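ArsR family transcriptional regulator (Comamonas testosteroni, PDB 6UVU) acts as the antimony-responsive transcriptional repressor AntR, probably by binding DNA through a winged helix-turn-helix domain. Local coordinates at residues R46-L51 / R84-A89; L57-L62 / N75-L80. All blocks are in the same frame, centred on the assembly; numbering follows the deposited sequence.

Interactions 1 and 2, their centres about 7 Å apart, are neighbouring pieces of one apolar core in the probable DNA-binding domain. Interaction 2 is nested along the chain inside the loop that interaction 1 closes: helix 42-54, helix 59-65, helix 70-82 and strand 86-91 supply the four segments in turn. The two meet directly, with Ala50 CB 3.5 Å from Leu62 CD1, and with Ile85 N 2.8 Å from Leu80 O in a probable hydrogen bond. Interaction 2 joins helices 59-65 and 70-82 of the helix-turn-helix, while interaction 1 ties the start of the wing to helix 42-54.

Interaction 1: R46-L51 / R84-A89; sequences RLLHAL and RILRAA
The wing of the winged helix fold starts at strand 86-91, where Leu86 meets Leu51 and Leu48 of helix 42-54, the helix before the helix-turn-helix. Leu86 points into the contact with CG beside its backbone N and anti to its carbonyl carbon (chi1 -53°), which carries its forked end to the helix. Leu51 answers with a single methyl: its CD1 sits 3.9 Å from Leu86 CD1 and 4.0 Å from Leu86 CD2, so that one tip rests against both prongs of the fork. The Leu51 and Leu86 side chains run roughly perpendicular to each other. Leu48, one turn earlier, adds a looser touch, its CD1 lying 4.4 Å from Leu86 CD2. Just upstream, Arg84 closes helix 70-82 with a Schellman motif and turns the chain toward the strand, where the backbone of Arg87 and Ala89 is paired with strand 94-99. Leu77, Leu80 and Ile99 also pack on Leu86, making it a meeting point of helix and wing. Arg46 and His49, other residues of helix 42-54, bond instead to the backbone of Ile24 of the second subunit. Between helix and strand all three touching side chains are buried leucines, so the attachment has no directional bond to set it and rests on shape and on the exclusion of water.

Interaction 2: L57-L62 / N75-L80; sequences LCVTDL and NQLQRL
Leu62 N donates to Cys58 O over 3.0 Å, a first-turn bond of helix 59-65 that fixes the backbone from which Leu62 reaches Leu77. The same cysteine caps the helix through its side chain. Standing at the N-cap position, Cys58 takes a hydrogen bond from Asp61 N on its SG at 3.6 Å, a length suited to sulfur, and the bond is nearly straight at 171°. These bonds belong to one helix start; the contact with helix 70-82 is carried by apolar groups. Leu62 extends with CG anti to its backbone N (chi1 176°). It and Leu77 meet tip to tip, Leu62 CD2 set against both methyls of Leu77, 3.5 Å from Leu77 CD1 and 3.6 Å from Leu77 CD2. The first of these is shorter than two methyls normally approach, a sign of close packing. The pair belongs to the helix-turn-helix, in which helix 70-82 is probably the recognition helix, as in other ArsR-type repressors, and helix 59-65 is its partner. Val59, one turn before Leu62, runs alongside Leu77, the two side chains pointing opposite ways, and Val59 CG2 stops 3.9 Å from Leu77 CD1. That one leucine methyl therefore touches both Val59 and Leu62. An alanine in place of Leu77 would probably leave Leu62 CD2 and Val59 CG2 without their common partner and open a gap between the two helices. Tyr97 of the wing packs on both Val59 and Leu77, and the backbone of Leu57 is hydrogen-bonded to that of Tyr97. Leu62 in turn reaches Val73, one turn back from Leu77 along helix 70-82.

Interaction 1: R46-L51 / R84-A89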
loop_
_atom_site.group_PDB
_atom_site.type_symbol
_atom_site.label_atom_id
_atom_site.label_comp_id
_atom_site.label_asym_id
_atom_site.label_seq_id
_atom_site.Cartn_x
_atom_site.Cartn_y
_atom_site.Cartn_z
ATOM N N ARG B 46 -2.649 -10.196 6.758
ATOM C CA ARG B 46 -2.698 -11.655 6.752
ATOM C C ARG B 46 -4.134 -12.151 6.704
ATOM O O ARG B 46 -4.432 -13.120 6.001
ATOM C CB ARG B 46 -1.981 -12.209 7.985
ATOM C CG ARG B 46 -0.492 -11.902 8.033
ATOM C CD ARG B 46 0.155 -12.683 9.156
ATOM N NE ARG B 46 0.220 -14.108 8.851
ATOM C CZ ARG B 46 -0.066 -15.063 9.730
ATOM N NH1 ARG B 46 -0.453 -14.731 10.955
ATOM N NH2 ARG B 46 0.024 -16.347 9.389
ATOM N N LEU B 47 -5.039 -11.489 7.438
ATOM C CA LEU B 47 -6.453 -11.857 7.385
ATOM C C LEU B 47 -6.997 -11.679 5.981
ATOM O O LEU B 47 -7.757 -12.526 5.482
ATOM C CB LEU B 47 -7.260 -10.995 8.370
ATOM C CG LEU B 47 -7.251 -11.354 9.852
ATOM C CD1 LEU B 47 -7.977 -10.284 10.677
ATOM C CD2 LEU B 47 -7.937 -12.701 10.025
ATOM N N LEU B 48 -6.601 -10.580 5.326
ATOM C CA LEU B 48 -7.087 -10.266 3.983
ATOM C C LEU B 48 -6.557 -11.263 2.964
ATOM O O LEU B 48 -7.269 -11.650 2.030
ATOM C CB LEU B 48 -6.663 -8.854 3.596
ATOM C CG LEU B 48 -7.640 -7.678 3.651
ATOM C CD1 LEU B 48 -8.805 -7.958 4.547
ATOM C CD2 LEU B 48 -6.915 -6.396 4.083
ATOM N N HIS B 49 -5.301 -11.673 3.117
ATOM C CA HIS B 49 -4.762 -12.685 2.225
ATOM C C HIS B 49 -5.460 -14.032 2.426
ATOM O O HIS B 49 -5.829 -14.692 1.451
ATOM C CB HIS B 49 -3.254 -12.829 2.429
ATOM C CG HIS B 49 -2.621 -13.756 1.435
ATOM N ND1 HIS B 49 -1.475 -14.475 1.700
ATOM C CD2 HIS B 49 -2.976 -14.064 0.165
ATOM C CE1 HIS B 49 -1.156 -15.194 0.636
ATOM N NE2 HIS B 49 -2.050 -14.962 -0.309
ATOM N N ALA B 50 -5.621 -14.464 3.681
ATOM C CA ALA B 50 -6.311 -15.725 3.959
ATOM C C ALA B 50 -7.729 -15.724 3.392
ATOM O O ALA B 50 -8.205 -16.751 2.897
ATOM C CB ALA B 50 -6.341 -15.989 5.466
ATOM N N LEU B 51 -8.415 -14.573 3.437
ATOM C CA LEU B 51 -9.730 -14.451 2.811
ATOM C C LEU B 51 -9.637 -14.488 1.294
ATOM O O LEU B 51 -10.501 -15.066 0.626
ATOM C CB LEU B 51 -10.398 -13.156 3.240
ATOM C CG LEU B 51 -10.830 -13.091 4.689
ATOM C CD1 LEU B 51 -11.150 -11.648 5.041
ATOM C CD2 LEU B 51 -12.051 -13.992 4.879
ATOM N N ARG B 84 -16.655 -1.345 4.965
ATOM C CA ARG B 84 -17.091 -1.769 3.632
ATOM C C ARG B 84 -15.985 -2.456 2.841
ATOM O O ARG B 84 -15.996 -2.446 1.611
ATOM C CB ARG B 84 -17.679 -0.603 2.832
ATOM C CG ARG B 84 -18.995 -0.099 3.416
ATOM C CD ARG B 84 -19.351 1.274 2.921
ATOM N NE ARG B 84 -18.211 2.192 2.995
ATOM C CZ ARG B 84 -17.845 2.871 4.082
ATOM N NH1 ARG B 84 -18.520 2.750 5.228
ATOM N NH2 ARG B 84 -16.790 3.673 4.020
ATOM N N ILE B 85 -15.024 -3.066 3.523
ATOM C CA ILE B 85 -13.989 -3.801 2.801
ATOM C C ILE B 85 -14.462 -5.230 2.539
ATOM O O ILE B 85 -14.098 -5.833 1.521
ATOM C CB ILE B 85 -12.659 -3.796 3.580
ATOM C CG1 ILE B 85 -12.218 -2.355 3.946
ATOM C CG2 ILE B 85 -11.555 -4.539 2.805
ATOM C CD1 ILE B 85 -11.809 -1.509 2.781
ATOM N N LEU B 86 -15.268 -5.762 3.452
ATOM C CA LEU B 86 -15.791 -7.112 3.402
ATOM C C LEU B 86 -17.312 -7.081 3.304
ATOM O O LEU B 86 -17.960 -6.062 3.554
ATOM C CB LEU B 86 -15.377 -7.905 4.644
ATOM C CG LEU B 86 -13.885 -7.937 4.960
ATOM C CD1 LEU B 86 -13.607 -8.775 6.171
ATOM C CD2 LEU B 86 -13.109 -8.440 3.778
ATOM N N ARG B 87 -17.868 -8.215 2.897
ATOM C CA ARG B 87 -19.289 -8.512 3.021
ATOM C C ARG B 87 -19.429 -9.641 4.032
ATOM O O ARG B 87 -18.737 -10.663 3.918
ATOM C CB ARG B 87 -19.879 -8.907 1.665
ATOM C CG ARG B 87 -21.353 -9.300 1.652
ATOM C CD ARG B 87 -21.842 -9.432 0.210
ATOM N NE ARG B 87 -22.747 -10.566 0.021
ATOM C CZ ARG B 87 -22.351 -11.829 -0.129
ATOM N NH1 ARG B 87 -21.057 -12.135 -0.094
ATOM N NH2 ARG B 87 -23.250 -12.793 -0.302
ATOM N N ALA B 88 -20.287 -9.441 5.041
ATOM C CA ALA B 88 -20.542 -10.451 6.069
ATOM C C ALA B 88 -21.904 -11.093 5.796
ATOM O O ALA B 88 -22.952 -10.454 5.976
ATOM C CB ALA B 88 -20.492 -9.845 7.469
ATOM N N ALA B 89 -21.886 -12.358 5.365
ATOM C CA ALA B 89 -23.096 -13.095 5.000
ATOM C C ALA B 89 -23.455 -14.026 6.150
ATOM O O ALA B 89 -22.708 -14.970 6.441
ATOM C CB ALA B 89 -22.891 -13.886 3.717
#

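Interaction 2: L57-L62 / N75-L80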
loop_
_atom_site.group_PDB
_atom_site.type_symbol
_atom_site.label_atom_id
_atom_site.label_comp_id
_atom_site.label_asym_id
_atom_site.label_seq_id
_atom_site.Cartn_x
_atom_site.Cartn_y
_atom_site.Cartn_z
ATOM N N LEU B 57 -14.374 -17.097 4.296
ATOM C CA LEU B 57 -14.305 -18.026 5.414
ATOM C C LEU B 57 -15.169 -17.520 6.565
ATOM O O LEU B 57 -15.536 -16.342 6.629
ATOM C CB LEU B 57 -12.857 -18.203 5.889
ATOM C CG LEU B 57 -11.897 -18.844 4.876
ATOM C CD1 LEU B 57 -10.434 -18.678 5.296
ATOM C CD2 LEU B 57 -12.258 -20.318 4.632
ATOM N N CYS B 58 -15.476 -18.432 7.484
ATOM C CA CYS B 58 -16.014 -18.091 8.788
ATOM C C CYS B 58 -14.876 -17.776 9.741
ATOM O O CYS B 58 -13.702 -18.031 9.461
ATOM C CB CYS B 58 -16.876 -19.229 9.362
ATOM S SG CYS B 58 -15.968 -20.718 9.930
ATOM N N VAL B 59 -15.247 -17.235 10.902
ATOM C CA VAL B 59 -14.262 -16.769 11.870
ATOM C C VAL B 59 -13.398 -17.927 12.371
ATOM O O VAL B 59 -12.192 -17.762 12.607
ATOM C CB VAL B 59 -14.979 -16.029 13.017
ATOM C CG1 VAL B 59 -14.017 -15.661 14.117
ATOM C CG2 VAL B 59 -15.646 -14.782 12.483
ATOM N N THR B 60 -13.986 -19.124 12.495
ATOM C CA THR B 60 -13.269 -20.268 13.061
ATOM C C THR B 60 -12.186 -20.790 12.117
ATOM O O THR B 60 -11.062 -21.087 12.541
ATOM C CB THR B 60 -14.268 -21.378 13.404
ATOM O OG1 THR B 60 -14.853 -21.098 14.680
ATOM C CG2 THR B 60 -13.595 -22.752 13.422
ATOM N N ASP B 61 -12.517 -20.943 10.838
ATOM C CA ASP B 61 -11.517 -21.356 9.861
ATOM C C ASP B 61 -10.469 -20.269 9.672
ATOM O O ASP B 61 -9.264 -20.546 9.663
ATOM C CB ASP B 61 -12.195 -21.682 8.530
ATOM C CG ASP B 61 -13.182 -22.837 8.639
ATOM O OD1 ASP B 61 -13.168 -23.555 9.663
ATOM O OD2 ASP B 61 -13.975 -23.015 7.689
ATOM N N LEU B 62 -10.914 -19.020 9.526
ATOM C CA LEU B 62 -9.981 -17.919 9.327
ATOM C C LEU B 62 -9.041 -17.763 10.520
ATOM O O LEU B 62 -7.826 -17.617 10.345
ATOM C CB LEU B 62 -10.760 -16.638 9.054
ATOM C CG LEU B 62 -9.922 -15.377 8.927
ATOM C CD1 LEU B 62 -8.800 -15.571 7.922
ATOM C CD2 LEU B 62 -10.801 -14.220 8.525
ATOM N N ASN B 75 -13.810 -9.718 15.863
ATOM C CA ASN B 75 -13.936 -8.277 15.986
ATOM C C ASN B 75 -13.254 -7.588 14.817
ATOM O O ASN B 75 -13.819 -6.667 14.222
ATOM C CB ASN B 75 -13.391 -7.827 17.343
ATOM C CG ASN B 75 -14.143 -8.482 18.527
ATOM O OD1 ASN B 75 -15.257 -9.021 18.373
ATOM N ND2 ASN B 75 -13.530 -8.438 19.710
ATOM N N GLN B 76 -12.079 -8.089 14.416
ATOM C CA GLN B 76 -11.363 -7.532 13.271
ATOM C C GLN B 76 -12.201 -7.594 12.000
ATOM O O GLN B 76 -12.178 -6.663 11.186
ATOM C CB GLN B 76 -10.050 -8.288 13.063
ATOM C CG GLN B 76 -8.977 -8.023 14.107
ATOM C CD GLN B 76 -7.955 -6.999 13.636
ATOM O OE1 GLN B 76 -8.293 -6.036 12.938
ATOM N NE2 GLN B 76 -6.693 -7.211 14.007
ATOM N N LEU B 77 -12.940 -8.692 11.801
ATOM C CA LEU B 77 -13.695 -8.830 10.559
ATOM C C LEU B 77 -14.918 -7.916 10.542
ATOM O O LEU B 77 -15.210 -7.284 9.516
ATOM C CB LEU B 77 -14.097 -10.287 10.342
ATOM C CG LEU B 77 -12.951 -11.252 10.047
ATOM C CD1 LEU B 77 -13.451 -12.664 10.111
ATOM C CD2 LEU B 77 -12.339 -10.971 8.694
ATOM N N GLN B 78 -15.649 -7.818 11.655
ATOM C CA GLN B 78 -16.786 -6.899 11.631
ATOM C C GLN B 78 -16.333 -5.454 11.406
ATOM O O GLN B 78 -17.053 -4.679 10.767
ATOM C CB GLN B 78 -17.652 -7.028 12.891
ATOM C CG GLN B 78 -16.998 -7.610 14.131
ATOM C CD GLN B 78 -18.004 -8.336 15.043
ATOM O OE1 GLN B 78 -19.219 -8.223 14.848
ATOM N NE2 GLN B 78 -17.497 -9.088 16.032
ATOM N N ARG B 79 -15.126 -5.085 11.849
ATOM C CA ARG B 79 -14.621 -3.740 11.556
ATOM C C ARG B 79 -14.378 -3.547 10.066
ATOM O O ARG B 79 -14.734 -2.505 9.499
ATOM C CB ARG B 79 -13.332 -3.451 12.331
ATOM C CG ARG B 79 -13.427 -3.641 13.819
ATOM C CD ARG B 79 -14.373 -2.620 14.438
ATOM N NE ARG B 79 -15.122 -3.246 15.518
ATOM C CZ ARG B 79 -16.343 -3.755 15.374
ATOM N NH1 ARG B 79 -16.944 -4.325 16.405
ATOM N NH2 ARG B 79 -16.975 -3.682 14.204
ATOM N N LEU B 80 -13.710 -4.519 9.420
ATOM C CA LEU B 80 -13.497 -4.427 7.972
ATOM C C LEU B 80 -14.830 -4.348 7.232
ATOM O O LEU B 80 -14.963 -3.619 6.241
ATOM C CB LEU B 80 -12.685 -5.627 7.456
ATOM C CG LEU B 80 -11.147 -5.601 7.325
ATOM C CD1 LEU B 80 -10.614 -4.204 7.030
ATOM C CD2 LEU B 80 -10.464 -6.195 8.550
#